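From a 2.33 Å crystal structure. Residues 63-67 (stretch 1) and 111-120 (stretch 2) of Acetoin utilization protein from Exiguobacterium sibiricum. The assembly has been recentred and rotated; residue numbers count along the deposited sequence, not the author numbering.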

# COMPACT_ATOMS: atom_id res chain seq x y z
N ILE A 63 0.74 -9.66 -1.24
CA ILE A 63 1.48 -8.98 -2.29
C ILE A 63 0.73 -9.13 -3.62
O ILE A 63 0.59 -10.22 -4.14
CB ILE A 63 2.92 -9.58 -2.45
CG1 ILE A 63 3.72 -9.44 -1.14
CG2 ILE A 63 3.65 -8.90 -3.62
CD1 ILE A 63 4.07 -8.01 -0.74
N ILE A 64 0.18 -8.03 -4.10
CA ILE A 64 -0.43 -7.99 -5.41
C ILE A 64 0.58 -7.35 -6.36
O ILE A 64 1.22 -6.34 -6.02
CB ILE A 64 -1.77 -7.18 -5.41
CG1 ILE A 64 -2.88 -7.98 -4.71
CG2 ILE A 64 -2.20 -6.83 -6.84
CD1 ILE A 64 -2.64 -8.24 -3.22
N ILE A 65 0.75 -7.94 -7.55
CA ILE A 65 1.80 -7.52 -8.48
C ILE A 65 1.26 -7.12 -9.84
O ILE A 65 0.22 -7.59 -10.26
CB ILE A 65 2.83 -8.64 -8.70
CG1 ILE A 65 2.15 -9.88 -9.33
CG2 ILE A 65 3.49 -9.00 -7.37
CD1 ILE A 65 3.11 -10.97 -9.71
N ALA A 66 1.96 -6.19 -10.49
CA ALA A 66 1.74 -5.88 -11.90
C ALA A 66 2.90 -6.52 -12.63
O ALA A 66 4.06 -6.20 -12.37
CB ALA A 66 1.72 -4.40 -12.13
N ARG A 67 2.58 -7.41 -13.56
CA ARG A 67 3.56 -8.34 -14.08
C ARG A 67 3.51 -8.48 -15.61
O ARG A 67 2.45 -8.42 -16.22
CB ARG A 67 3.31 -9.72 -13.43
CG ARG A 67 4.23 -10.80 -13.88
CD ARG A 67 3.89 -12.14 -13.21
NE ARG A 67 2.51 -12.58 -13.48
CZ ARG A 67 2.07 -13.07 -14.65
NH1 ARG A 67 2.86 -13.10 -15.71
NH2 ARG A 67 0.82 -13.48 -14.78
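Stretch 2 111-120: QIGKKLLEVS

Residues 63-67 form part of a longer β-strand, with phi between -135° and -101° and psi between 111° and 149°. Stretch 2 begins with Gln111 at the N-cap position and continues as a helix from Ile112 through Ser120 and beyond. Its i to i+4 backbone bonds support this assignment, among them Leu116 N to Ile112 O at 2.7 Å and Val119 N to Lys115 O at 2.9 Å; the first, Lys115 N to Gln111 O at 3.4 Å, is weak. The helix runs roughly against the strand: the N-to-C directions differ by 140°, the signed crossing angle is also 140°, and the axes approach to 8.6 Å. Consequently, the later part of the helix meets the earlier part of the strand.

Strand alternation selects the contacts. Ile63 directs its CA-to-CB bond away and makes no contact. Ile64 points toward the helix and has the largest covered area of the strand residues, 85 Å². Its CA lies 6.5 Å from the CA of Ser120, the backbone register pair. Ile64 CG2 reaches Leu116 CD1 at 4.0 Å and Val119 CG1 at 4.4 Å, while Ile64 CG1 lies 3.4 Å from Ser120 OG. That hydroxyl is not left unpaired beside the hydrocarbon, because Ser120 OG donates a hydrogen bond to Leu116 O at 2.9 Å within the helix.

Ile65 points away, so its contact is through backbone: Ile65 C is 3.8 Å from Leu116 CD1. Ala66 points toward the helix again, and its CB packs 3.7 Å from Ile112 CG2 and 3.9 Å from Leu116 CD1. Leu116 leaves its backbone sideways, yet the end of its side chain comes nearer, allowing CD1 to touch three consecutive strand residues. Arg67 makes no contact with the helix. With no hydrogen bond crossing the interface, the 256 Å² buried reflects predominantly apolar packing.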

# COMPACT_ATOMS: atom_id res chain seq x y z
N GLN A 111 -2.17 3.95 -15.41
CA GLN A 111 -3.19 3.61 -14.41
C GLN A 111 -3.00 2.23 -13.78
O GLN A 111 -3.97 1.56 -13.40
CB GLN A 111 -4.60 3.74 -15.02
CG GLN A 111 -4.86 5.12 -15.63
CD GLN A 111 -6.34 5.43 -15.76
OE1 GLN A 111 -7.11 4.64 -16.31
NE2 GLN A 111 -6.74 6.59 -15.27
N ILE A 112 -1.75 1.84 -13.61
CA ILE A 112 -1.43 0.57 -13.00
C ILE A 112 -1.72 0.59 -11.51
O ILE A 112 -2.25 -0.37 -10.96
CB ILE A 112 0.03 0.18 -13.25
CG1 ILE A 112 0.20 -0.24 -14.72
CG2 ILE A 112 0.46 -0.97 -12.30
CD1 ILE A 112 1.60 -0.54 -15.12
N GLY A 113 -1.37 1.71 -10.85
CA GLY A 113 -1.63 1.88 -9.42
C GLY A 113 -3.10 1.68 -9.11
O GLY A 113 -3.45 0.93 -8.21
N LYS A 114 -3.96 2.36 -9.87
CA LYS A 114 -5.41 2.23 -9.73
C LYS A 114 -5.84 0.77 -9.76
O LYS A 114 -6.57 0.31 -8.87
CB LYS A 114 -6.14 3.01 -10.85
CG LYS A 114 -6.13 4.53 -10.69
N LYS A 115 -5.38 0.03 -10.77
CA LYS A 115 -5.76 -1.39 -10.93
C LYS A 115 -5.15 -2.26 -9.88
O LYS A 115 -5.74 -3.23 -9.45
CB LYS A 115 -5.36 -1.90 -12.30
CG LYS A 115 -6.42 -1.78 -13.34
CD LYS A 115 -7.50 -2.85 -13.17
CE LYS A 115 -8.51 -2.78 -14.30
NZ LYS A 115 -9.46 -3.91 -14.26
N LEU A 116 -3.91 -1.98 -9.55
CA LEU A 116 -3.24 -2.67 -8.48
C LEU A 116 -4.13 -2.63 -7.23
O LEU A 116 -4.33 -3.65 -6.56
CB LEU A 116 -1.90 -2.00 -8.20
CG LEU A 116 -0.64 -2.86 -8.11
CD1 LEU A 116 -0.64 -3.96 -9.08
CD2 LEU A 116 0.58 -1.96 -8.34
N LEU A 117 -4.70 -1.45 -6.95
CA LEU A 117 -5.58 -1.28 -5.78
C LEU A 117 -6.93 -1.97 -5.99
O LEU A 117 -7.48 -2.54 -5.05
CB LEU A 117 -5.79 0.21 -5.47
CG LEU A 117 -4.57 1.00 -4.94
CD1 LEU A 117 -4.90 2.50 -4.87
CD2 LEU A 117 -4.13 0.50 -3.58
N GLU A 118 -7.46 -1.89 -7.21
CA GLU A 118 -8.75 -2.55 -7.54
C GLU A 118 -8.69 -4.05 -7.26
O GLU A 118 -9.55 -4.60 -6.58
CB GLU A 118 -9.12 -2.33 -9.01
CG GLU A 118 -9.74 -0.98 -9.33
CD GLU A 118 -10.14 -0.85 -10.81
OE1 GLU A 118 -10.56 -1.87 -11.42
OE2 GLU A 118 -10.04 0.27 -11.36
N VAL A 119 -7.68 -4.71 -7.82
CA VAL A 119 -7.53 -6.15 -7.67
C VAL A 119 -7.28 -6.53 -6.20
O VAL A 119 -7.69 -7.60 -5.75
CB VAL A 119 -6.36 -6.67 -8.55
CG1 VAL A 119 -6.10 -8.16 -8.28
CG2 VAL A 119 -6.66 -6.44 -10.01
N SER A 120 -6.64 -5.63 -5.46
CA SER A 120 -6.41 -5.84 -4.04
C SER A 120 -7.73 -5.87 -3.24
O SER A 120 -7.86 -6.64 -2.30
CB SER A 120 -5.48 -4.75 -3.48
OG SER A 120 -4.16 -4.89 -3.98